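Local coordinates for uncharacterized protein (Bacteroides vulgatus, PDB 4FMR) that is of unknown function but probably binds DNA through an HU/IHF-like domain, which is followed by a second domain of immunoglobulin-like fold, at residues N93-D96 and S101-V104; K159-A164 and R231-T236; E63-A68 and E73-G78. One frame throughout, in Å; residues are numbered along the deposited sequence. Where two conformers were deposited one is given.

Interaction 1 of 3, residues N93-D96 and S101-V104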
ATOM      1  N   ASN B  93      22.203  -7.394  16.331  1.00 48.53           N
ATOM      2  CA  ASN B  93      22.598  -7.375  14.912  1.00 49.00           C
ATOM      3  C   ASN B  93      22.195  -8.685  14.167  1.00 52.77           C
ATOM      4  O   ASN B  93      22.933  -9.183  13.300  1.00 52.87           O
ATOM      5  CB  ASN B  93      24.130  -7.152  14.825  1.00 52.43           C
ATOM      6  CG  ASN B  93      24.608  -5.777  15.256  1.00 78.80           C
ATOM      7  OD1 ASN B  93      23.853  -4.931  15.761  1.00 67.10           O
ATOM      8  ND2 ASN B  93      25.884  -5.504  15.015  1.00 77.69           N
ATOM      9  N   ALA B  94      21.031  -9.253  14.551  1.00 48.18           N
ATOM     10  CA  ALA B  94      20.534 -10.510  14.004  1.00 46.74           C
ATOM     11  C   ALA B  94      19.032 -10.527  13.960  1.00 48.64           C
ATOM     12  O   ALA B  94      18.358  -9.973  14.834  1.00 47.49           O
ATOM     13  CB  ALA B  94      21.040 -11.694  14.832  1.00 47.91           C
ATOM     14  N   TRP B  95      18.507 -11.186  12.934  1.00 44.06           N
ATOM     15  CA  TRP B  95      17.087 -11.343  12.754  1.00 42.13           C
ATOM     16  C   TRP B  95      16.525 -12.223  13.896  1.00 49.27           C
ATOM     17  O   TRP B  95      17.068 -13.290  14.194  1.00 50.40           O
ATOM     18  CB  TRP B  95      16.807 -11.943  11.365  1.00 39.12           C
ATOM     19  CG  TRP B  95      15.348 -12.087  11.058  1.00 38.21           C
ATOM     20  CD1 TRP B  95      14.548 -13.153  11.344  1.00 40.83           C
ATOM     21  CD2 TRP B  95      14.509 -11.111  10.424  1.00 36.90           C
ATOM     22  NE1 TRP B  95      13.257 -12.900  10.931  1.00 39.78           N
ATOM     23  CE2 TRP B  95      13.211 -11.660  10.345  1.00 39.99           C
ATOM     24  CE3 TRP B  95      14.719  -9.800   9.956  1.00 37.75           C
ATOM     25  CZ2 TRP B  95      12.139 -10.961   9.782  1.00 37.98           C
ATOM     26  CZ3 TRP B  95      13.657  -9.107   9.402  1.00 37.80           C
ATOM     27  CH2 TRP B  95      12.394  -9.697   9.285  1.00 37.72           C
ATOM     28  N   ASP B  96      15.487 -11.726  14.556  1.00 47.03           N
ATOM     29  CA  ASP B  96      14.756 -12.402  15.619  1.00 48.28           C
ATOM     30  C   ASP B  96      13.314 -12.583  15.148  1.00 52.24           C
ATOM     31  O   ASP B  96      12.555 -11.613  15.113  1.00 49.78           O
ATOM     32  CB  ASP B  96      14.838 -11.605  16.937  1.00 51.62           C
ATOM     33  CG  ASP B  96      14.144 -12.232  18.136  1.00 67.85           C
ATOM     34  OD1 ASP B  96      13.998 -13.474  18.163  1.00 70.80           O
ATOM     35  OD2 ASP B  96      13.810 -11.489  19.078  1.00 75.20           O
ATOM     36  N   SER B 101       9.504  -9.091  11.433  1.00 37.11           N
ATOM     37  CA  SER B 101       8.616  -9.638  10.421  1.00 35.68           C
ATOM     38  C   SER B 101       8.848  -8.976   9.062  1.00 37.95           C
ATOM     39  O   SER B 101       9.437  -7.893   8.947  1.00 38.34           O
ATOM     40  CB  SER B 101       7.151  -9.493  10.840  1.00 39.54           C
ATOM     41  OG  SER B 101       6.750  -8.145  11.025  1.00 51.56           O
ATOM     42  N   ILE B 102       8.405  -9.687   8.029  1.00 33.52           N
ATOM     43  CA  ILE B 102       8.410  -9.293   6.640  1.00 32.14           C
ATOM     44  C   ILE B 102       6.979  -8.972   6.238  1.00 37.54           C
ATOM     45  O   ILE B 102       6.041  -9.633   6.682  1.00 38.29           O
ATOM     46  CB  ILE B 102       9.012 -10.415   5.737  1.00 34.65           C
ATOM     47  CG1 ILE B 102      10.375 -10.941   6.242  1.00 35.50           C
ATOM     48  CG2 ILE B 102       9.048 -10.010   4.238  1.00 33.36           C
ATOM     49  CD1 ILE B 102      10.806 -12.318   5.584  1.00 39.70           C
ATOM     50  N   TYR B 103       6.819  -7.955   5.395  1.00 32.57           N
ATOM     51  CA  TYR B 103       5.571  -7.604   4.746  1.00 30.32           C
ATOM     52  C   TYR B 103       5.951  -7.063   3.389  1.00 31.80           C
ATOM     53  O   TYR B 103       7.135  -6.814   3.115  1.00 29.90           O
ATOM     54  CB  TYR B 103       4.686  -6.633   5.565  1.00 31.15           C
ATOM     55  CG  TYR B 103       5.223  -5.221   5.663  1.00 31.81           C
ATOM     56  CD1 TYR B 103       6.180  -4.880   6.621  1.00 33.82           C
ATOM     57  CD2 TYR B 103       4.759  -4.216   4.814  1.00 32.13           C
ATOM     58  CE1 TYR B 103       6.656  -3.569   6.735  1.00 32.71           C
ATOM     59  CE2 TYR B 103       5.243  -2.910   4.906  1.00 33.24           C
ATOM     60  CZ  TYR B 103       6.171  -2.587   5.882  1.00 38.97           C
ATOM     61  OH  TYR B 103       6.631  -1.300   5.965  1.00 40.31           O
ATOM     62  N   VAL B 104       4.959  -6.920   2.528  1.00 28.35           N
ATOM     63  CA  VAL B 104       5.173  -6.346   1.210  1.00 28.63           C
ATOM     64  C   VAL B 104       4.429  -5.028   1.198  1.00 31.09           C
ATOM     65  O   VAL B 104       3.228  -4.974   1.475  1.00 30.16           O
ATOM     66  CB  VAL B 104       4.738  -7.311   0.058  1.00 30.68           C
ATOM     67  CG1 VAL B 104       4.805  -6.636  -1.316  1.00 30.08           C
ATOM     68  CG2 VAL B 104       5.568  -8.578   0.067  1.00 29.10           C
TER
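Trp95 sits in an irregular loop and Ser101 lies in segment 101-104 on strand 101-108; their CA atoms are 8.9 Å apart, no hydrogen bond joins the segments, and the contact is made by the indole of Trp95 against Ser101 and Ile102. The first torsion of the tryptophan (chi1 -177°) swings CG away from the backbone N to lie beside the carbonyl carbon, which sends the six-membered ring toward the strand. The benzo corner, CZ2 and CH2, does the touching. Trp95 CH2 is 3.5 Å from Ser101 O, which lies at the ring edge and close to its plane, and Trp95 CZ2 is 3.6 Å from Ser101 N. The tryptophan therefore rests on the serine backbone rather than on its hydroxyl, since the Ser101 CB points away. Further along, Ile102 CG1 meets Trp95 CH2 at 3.9 Å in an oblique apolar contact. With CG1 beside its own backbone N, this branch leans back toward the loop.

Bonds from Asp96 to Thr99 and Asn100 hold the turn between the segments. Other rings also meet the indole: Phe86 of the same chain, with planes at about 70°, and Phe25 of the second subunit, at about 55°. Ile102 also packs on Leu6 of that subunit, so this small surface contact belongs to the dimer interface. A long connection between the second and third strands after the helices is consistent with the beta-arm region of HU/IHF-like DNA-binding domains.

Interaction 2 of 3, residues K159-A164 and R231-T236; sequences KNLTVA and RSTSHT
Leu161 and Thr233 mark the closest backbone approach, with CA atoms 8.5 Å apart: segment 159-164, leaving strand 153-159 for a loop, passes the strand 231-236 at side-chain distance, and no hydrogen bond crosses between them. Asn160 takes a left-handed backbone conformation (phi 47°), and its CB points toward the strand. Leu161 reaches across with one methyl, CD2, which lies 3.9 Å from Thr233 CG2; the two side chains cross at about a right angle, and CD2 and CG2 are the pair in contact. Ile133 of strand 132-138 packs against both and completes this apolar patch.

At the start of segment 231-236, the Arg231 chain runs extended from CG to NE and brings NH2 to 4.1 Å from Asn160 CB. The guanidinium approaches this carbon obliquely and also makes a cation-pi contact with Phe131. The amide of Asn160 is engaged elsewhere: ND2 binds Lys130 O and OD1 accepts from Gly222 N.

The chemistry across the gap is thus van der Waals contact alone, and the directional bonds that fix the side chain of Asn160 go to Lys130 and Gly222, outside the two segments.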
ATOM      1  N   LYS B 159     -19.833   7.849  14.933  1.00 46.83           N
ATOM      2  CA  LYS B 159     -20.869   8.520  15.711  1.00 47.84           C
ATOM      3  C   LYS B 159     -21.779   7.517  16.376  1.00 50.01           C
ATOM      4  O   LYS B 159     -22.304   6.616  15.709  1.00 47.61           O
ATOM      5  CB  LYS B 159     -21.708   9.487  14.842  1.00 52.16           C
ATOM      6  CG  LYS B 159     -20.970  10.739  14.367  1.00 70.19           C
ATOM      7  CD  LYS B 159     -20.838  11.827  15.418  1.00 85.84           C
ATOM      8  CE  LYS B 159     -20.062  13.000  14.868  1.00103.29           C
ATOM      9  NZ  LYS B 159     -20.032  14.143  15.817  1.00114.66           N
ATOM     10  N   ASN B 160     -21.941   7.685  17.711  1.00 47.72           N
ATOM     11  CA  ASN B 160     -22.789   6.908  18.620  1.00 49.09           C
ATOM     12  C   ASN B 160     -22.621   5.393  18.414  1.00 50.83           C
ATOM     13  O   ASN B 160     -23.598   4.658  18.289  1.00 51.28           O
ATOM     14  CB  ASN B 160     -24.254   7.327  18.449  1.00 52.87           C
ATOM     15  CG  ASN B 160     -24.460   8.752  18.877  1.00 70.20           C
ATOM     16  OD1 ASN B 160     -24.216   9.122  20.038  1.00 63.60           O
ATOM     17  ND2 ASN B 160     -24.866   9.590  17.934  1.00 58.72           N
ATOM     18  N   LEU B 161     -21.365   4.945  18.452  1.00 45.15           N
ATOM     19  CA  LEU B 161     -20.962   3.557  18.221  1.00 42.92           C
ATOM     20  C   LEU B 161     -20.952   2.706  19.509  1.00 47.68           C
ATOM     21  O   LEU B 161     -20.788   1.490  19.389  1.00 47.56           O
ATOM     22  CB  LEU B 161     -19.555   3.517  17.570  1.00 40.80           C
ATOM     23  CG  LEU B 161     -19.429   4.037  16.129  1.00 44.16           C
ATOM     24  CD1 LEU B 161     -18.006   3.827  15.592  1.00 42.76           C
ATOM     25  CD2 LEU B 161     -20.402   3.331  15.192  1.00 42.47           C
ATOM     26  N   THR B 162     -21.150   3.321  20.718  1.00 44.12           N
ATOM     27  CA  THR B 162     -21.137   2.628  22.022  1.00 44.29           C
ATOM     28  C   THR B 162     -22.003   1.374  21.978  1.00 47.26           C
ATOM     29  O   THR B 162     -23.174   1.454  21.614  1.00 48.18           O
ATOM     30  CB  THR B 162     -21.599   3.557  23.174  1.00 48.77           C
ATOM     31  OG1 THR B 162     -20.815   4.741  23.178  1.00 49.49           O
ATOM     32  CG2 THR B 162     -21.486   2.904  24.552  1.00 44.58           C
ATOM     33  N   VAL B 163     -21.418   0.223  22.330  1.00 42.40           N
ATOM     34  CA  VAL B 163     -22.146  -1.052  22.368  1.00 42.58           C
ATOM     35  C   VAL B 163     -22.861  -1.127  23.747  1.00 47.26           C
ATOM     36  O   VAL B 163     -22.204  -1.152  24.785  1.00 46.08           O
ATOM     37  CB  VAL B 163     -21.215  -2.263  22.072  1.00 44.15           C
ATOM     38  CG1 VAL B 163     -21.945  -3.584  22.288  1.00 43.62           C
ATOM     39  CG2 VAL B 163     -20.659  -2.197  20.646  1.00 42.87           C
ATOM     40  N   ALA B 164     -24.189  -1.062  23.750  1.00 46.58           N
ATOM     41  CA  ALA B 164     -24.986  -1.072  24.993  1.00 48.35           C
ATOM     42  C   ALA B 164     -26.340  -1.728  24.766  1.00 53.89           C
ATOM     43  O   ALA B 164     -26.807  -1.792  23.623  1.00 53.26           O
ATOM     44  CB  ALA B 164     -25.179   0.350  25.520  1.00 49.98           C
ATOM     45  N   ARG B 231     -30.176  -1.123  16.778  1.00 46.79           N
ATOM     46  CA  ARG B 231     -29.924  -0.608  15.435  1.00 44.53           C
ATOM     47  C   ARG B 231     -28.493  -1.011  15.050  1.00 46.19           C
ATOM     48  O   ARG B 231     -27.678  -1.320  15.924  1.00 44.84           O
ATOM     49  CB  ARG B 231     -30.194   0.912  15.314  1.00 41.68           C
ATOM     50  CG  ARG B 231     -29.422   1.807  16.289  1.00 50.80           C
ATOM     51  CD  ARG B 231     -29.701   3.275  16.010  1.00 54.94           C
ATOM     52  NE  ARG B 231     -28.831   4.145  16.799  1.00 58.75           N
ATOM     53  CZ  ARG B 231     -28.854   5.471  16.759  1.00 73.53           C
ATOM     54  NH1 ARG B 231     -29.708   6.104  15.964  1.00 70.31           N
ATOM     55  NH2 ARG B 231     -28.023   6.178  17.512  1.00 60.56           N
ATOM     56  N   SER B 232     -28.221  -1.053  13.745  1.00 41.38           N
ATOM     57  CA  SER B 232     -26.972  -1.522  13.162  1.00 39.50           C
ATOM     58  C   SER B 232     -26.426  -0.587  12.141  1.00 42.95           C
ATOM     59  O   SER B 232     -27.182   0.016  11.378  1.00 43.15           O
ATOM     60  CB  SER B 232     -27.186  -2.875  12.484  1.00 41.95           C
ATOM     61  OG  SER B 232     -27.516  -3.852  13.454  1.00 56.10           O
ATOM     62  N   THR B 233     -25.092  -0.501  12.106  1.00 38.44           N
ATOM     63  CA  THR B 233     -24.341   0.266  11.132  1.00 37.66           C
ATOM     64  C   THR B 233     -23.154  -0.625  10.752  1.00 42.06           C
ATOM     65  O   THR B 233     -22.644  -1.405  11.572  1.00 40.20           O
ATOM     66  CB  THR B 233     -23.998   1.680  11.622  1.00 46.17           C
ATOM     67  OG1 THR B 233     -23.563   2.411  10.478  1.00 45.15           O
ATOM     68  CG2 THR B 233     -22.913   1.713  12.730  1.00 43.88           C
ATOM     69  N   SER B 234     -22.759  -0.545   9.486  1.00 39.24           N
ATOM     70  CA  SER B 234     -21.744  -1.415   8.925  1.00 36.74           C
ATOM     71  C   SER B 234     -20.681  -0.676   8.155  1.00 40.69           C
ATOM     72  O   SER B 234     -20.852   0.486   7.780  1.00 41.42           O
ATOM     73  CB  SER B 234     -22.411  -2.410   7.975  1.00 39.46           C
ATOM     74  OG  SER B 234     -23.171  -3.376   8.681  1.00 50.74           O
ATOM     75  N   HIS B 235     -19.583  -1.389   7.894  1.00 35.64           N
ATOM     76  CA  HIS B 235     -18.471  -0.965   7.072  1.00 34.60           C
ATOM     77  C   HIS B 235     -17.747  -2.208   6.602  1.00 38.54           C
ATOM     78  O   HIS B 235     -17.589  -3.148   7.376  1.00 38.74           O
ATOM     79  CB  HIS B 235     -17.508   0.006   7.795  1.00 35.23           C
ATOM     80  CG  HIS B 235     -16.664   0.780   6.829  1.00 38.45           C
ATOM     81  ND1 HIS B 235     -15.612   0.187   6.149  1.00 39.27           N
ATOM     82  CD2 HIS B 235     -16.801   2.051   6.390  1.00 40.83           C
ATOM     83  CE1 HIS B 235     -15.142   1.111   5.329  1.00 38.63           C
ATOM     84  NE2 HIS B 235     -15.801   2.255   5.462  1.00 40.30           N
ATOM     85  N   THR B 236     -17.283  -2.211   5.349  1.00 33.81           N
ATOM     86  CA  THR B 236     -16.526  -3.333   4.815  1.00 32.70           C
ATOM     87  C   THR B 236     -15.109  -3.328   5.444  1.00 35.62           C
ATOM     88  O   THR B 236     -14.608  -2.273   5.853  1.00 34.36           O
ATOM     89  CB  THR B 236     -16.499  -3.278   3.288  1.00 38.72           C
ATOM     90  OG1 THR B 236     -16.076  -4.555   2.802  1.00 42.01           O
ATOM     91  CG2 THR B 236     -15.605  -2.151   2.747  1.00 33.81           C
TER

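Interaction 3 of 3, residues E63-A68 and E73-G78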
ATOM      1  N   GLU B  63       2.274 -16.509  -8.737  1.00 34.07           N
ATOM      2  CA  GLU B  63       3.417 -17.333  -8.348  0.50 34.46           C
ATOM      3  C   GLU B  63       4.738 -16.622  -8.676  1.00 35.71           C
ATOM      4  O   GLU B  63       5.627 -16.574  -7.853  1.00 34.19           O
ATOM      5  CB  GLU B  63       3.363 -18.706  -9.057  0.50 36.95           C
ATOM      6  CG  GLU B  63       2.321 -19.665  -8.496  0.50 48.32           C
ATOM      7  CD  GLU B  63       1.993 -20.873  -9.358  0.50 69.86           C
ATOM      8  OE1 GLU B  63       2.893 -21.356 -10.082  0.50 75.19           O
ATOM      9  OE2 GLU B  63       0.840 -21.358  -9.284  0.50 55.19           O
ATOM     10  N   VAL B  64       4.852 -16.068  -9.876  1.00 31.60           N
ATOM     11  CA  VAL B  64       6.048 -15.349 -10.348  1.00 30.91           C
ATOM     12  C   VAL B  64       6.281 -14.096  -9.505  1.00 33.17           C
ATOM     13  O   VAL B  64       7.415 -13.843  -9.094  1.00 32.58           O
ATOM     14  CB  VAL B  64       5.903 -15.001 -11.858  1.00 33.24           C
ATOM     15  CG1 VAL B  64       6.932 -13.953 -12.316  1.00 32.64           C
ATOM     16  CG2 VAL B  64       5.967 -16.263 -12.708  1.00 33.13           C
ATOM     17  N   VAL B  65       5.223 -13.308  -9.285  1.00 30.25           N
ATOM     18  CA  VAL B  65       5.283 -12.067  -8.520  1.00 30.48           C
ATOM     19  C   VAL B  65       5.676 -12.391  -7.049  1.00 34.38           C
ATOM     20  O   VAL B  65       6.579 -11.726  -6.524  1.00 33.74           O
ATOM     21  CB  VAL B  65       3.956 -11.246  -8.618  1.00 32.99           C
ATOM     22  CG1 VAL B  65       3.913 -10.129  -7.571  1.00 32.29           C
ATOM     23  CG2 VAL B  65       3.776 -10.658 -10.024  1.00 32.34           C
ATOM     24  N   ALA B  66       5.034 -13.414  -6.424  1.00 30.17           N
ATOM     25  CA  ALA B  66       5.318 -13.805  -5.031  1.00 31.15           C
ATOM     26  C   ALA B  66       6.782 -14.250  -4.870  1.00 35.18           C
ATOM     27  O   ALA B  66       7.427 -13.808  -3.918  1.00 34.90           O
ATOM     28  CB  ALA B  66       4.368 -14.914  -4.548  1.00 30.92           C
ATOM     29  N   GLU B  67       7.308 -15.062  -5.818  1.00 31.68           N
ATOM     30  CA  GLU B  67       8.708 -15.534  -5.804  1.00 34.14           C
ATOM     31  C   GLU B  67       9.706 -14.364  -5.963  1.00 35.08           C
ATOM     32  O   GLU B  67      10.708 -14.335  -5.261  1.00 33.05           O
ATOM     33  CB  GLU B  67       8.973 -16.586  -6.902  1.00 36.28           C
ATOM     34  CG  GLU B  67       8.354 -17.944  -6.612  1.00 52.54           C
ATOM     35  CD  GLU B  67       8.234 -18.909  -7.784  1.00 77.04           C
ATOM     36  OE1 GLU B  67       8.831 -18.649  -8.856  1.00 58.31           O
ATOM     37  OE2 GLU B  67       7.522 -19.927  -7.629  1.00 74.54           O
ATOM     38  N   ALA B  68       9.406 -13.413  -6.866  1.00 30.79           N
ATOM     39  CA  ALA B  68      10.229 -12.230  -7.138  1.00 30.51           C
ATOM     40  C   ALA B  68      10.343 -11.350  -5.902  1.00 33.58           C
ATOM     41  O   ALA B  68      11.434 -10.952  -5.544  1.00 33.38           O
ATOM     42  CB  ALA B  68       9.638 -11.438  -8.296  1.00 30.46           C
ATOM     43  N   GLU B  73      13.293  -8.655  -5.049  1.00 31.09           N
ATOM     44  CA  GLU B  73      13.143  -7.811  -6.210  1.00 29.97           C
ATOM     45  C   GLU B  73      11.949  -6.867  -6.010  1.00 33.62           C
ATOM     46  O   GLU B  73      10.986  -7.198  -5.308  1.00 31.74           O
ATOM     47  CB  GLU B  73      12.959  -8.663  -7.470  1.00 30.72           C
ATOM     48  CG  GLU B  73      14.092  -9.640  -7.771  1.00 35.96           C
ATOM     49  CD  GLU B  73      13.812 -10.625  -8.901  1.00 47.93           C
ATOM     50  OE1 GLU B  73      12.620 -10.880  -9.173  1.00 37.62           O
ATOM     51  OE2 GLU B  73      14.773 -11.148  -9.509  1.00 46.52           O
ATOM     52  N   SER B  74      12.033  -5.678  -6.580  1.00 31.50           N
ATOM     53  CA  SER B  74      10.883  -4.792  -6.607  1.00 31.43           C
ATOM     54  C   SER B  74      10.070  -5.217  -7.833  1.00 35.02           C
ATOM     55  O   SER B  74      10.648  -5.589  -8.868  1.00 34.34           O
ATOM     56  CB  SER B  74      11.284  -3.319  -6.619  1.00 34.65           C
ATOM     57  OG  SER B  74      12.200  -3.073  -7.661  1.00 52.41           O
ATOM     58  N   VAL B  75       8.750  -5.282  -7.694  1.00 29.68           N
ATOM     59  CA  VAL B  75       7.925  -5.757  -8.793  1.00 28.49           C
ATOM     60  C   VAL B  75       6.946  -4.677  -9.194  1.00 34.45           C
ATOM     61  O   VAL B  75       6.209  -4.172  -8.346  1.00 33.10           O
ATOM     62  CB  VAL B  75       7.167  -7.068  -8.383  1.00 31.51           C
ATOM     63  CG1 VAL B  75       6.213  -7.551  -9.508  1.00 31.63           C
ATOM     64  CG2 VAL B  75       8.137  -8.175  -7.972  1.00 30.51           C
ATOM     65  N   ASN B  76       6.881  -4.370 -10.484  1.00 33.68           N
ATOM     66  CA  ASN B  76       5.955  -3.374 -11.007  0.60 33.65           C
ATOM     67  C   ASN B  76       5.069  -3.971 -12.091  1.00 38.01           C
ATOM     68  O   ASN B  76       5.591  -4.544 -13.038  1.00 36.83           O
ATOM     69  CB  ASN B  76       6.740  -2.160 -11.575  0.60 36.16           C
ATOM     70  CG  ASN B  76       5.891  -1.138 -12.308  0.60 55.59           C
ATOM     71  OD1 ASN B  76       4.817  -0.722 -11.843  0.60 40.93           O
ATOM     72  ND2 ASN B  76       6.363  -0.696 -13.469  0.60 50.57           N
ATOM     73  N   THR B  77       3.748  -3.817 -11.972  1.00 36.11           N
ATOM     74  CA  THR B  77       2.758  -4.187 -13.001  1.00 36.50           C
ATOM     75  C   THR B  77       2.040  -2.861 -13.291  1.00 41.19           C
ATOM     76  O   THR B  77       2.398  -1.841 -12.701  1.00 41.76           O
ATOM     77  CB  THR B  77       1.848  -5.348 -12.531  1.00 41.84           C
ATOM     78  OG1 THR B  77       0.958  -4.873 -11.517  1.00 38.14           O
ATOM     79  CG2 THR B  77       2.628  -6.572 -12.027  1.00 36.34           C
ATOM     80  N   GLY B  78       0.997  -2.857 -14.098  1.00 37.76           N
ATOM     81  CA  GLY B  78       0.240  -1.627 -14.302  1.00 37.25           C
ATOM     82  C   GLY B  78      -0.618  -1.284 -13.092  1.00 41.89           C
ATOM     83  O   GLY B  78      -0.958  -0.119 -12.889  1.00 43.39           O
TER
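Val65 and Val75 both hold CG1 anti to the backbone N (chi1 167° and 177°), and these torsions turn the two isopropyl groups onto each other between helix and strand. Val75 CG1 fits against both branches of Val65, at 4.0 Å from Val65 CG1 and 4.0 Å from Val65 CG2. The other branch, Val75 CG2, lies beside its own N and packs 3.6 Å from Ala68 CB, so one valine spans successive turns of the helix.

Glu73 N donates to Ala68 O at 3.0 Å, with an N-H...O angle of 157° and the donor tilted from the carbonyl plane. This bond gives a carbonyl of the last helical turn a partner in the chain that follows. The Glu73 side chain, extended beyond CG, runs alongside Ala68 and carries OE1 to 3.2 Å from Ala68 CB. Its buried carboxylate stands near the helix C terminus, an environment that would probably disfavour a negative charge; salt bridges to Arg31 and Arg41 of the second subunit would be expected to offset this.

Ser74 and Val75 also pair in a parallel ladder with a strand of the second subunit, so the sheet continues across the interface. The helix thus leads through a tight connection into a short strand that packs on it at an intimate dimer interface, as in HU and IHF.

In the fold
From the N terminus, interaction 3 comes first, closing the short connection between helix 51-70 and strand 74-76. Interaction 1 follows, closing the end of the long loop between strands 80-87 and 101-108. Interaction 2 comes last, linking the loop after strand 153-159 to strand 231-240 in the Ig-like domain, with 66 residues between its segments. The three are in series: none encloses or crosses another. Interactions 1 and 3 reach the two outermost strands of one three-stranded sheet, about 7 Å apart at their nearest atoms, and both touch the second subunit. Interaction 2 lies on the opposite side of the chain's centre, its nearest atoms about 19 Å from interaction 1 and about 22 Å from interaction 3.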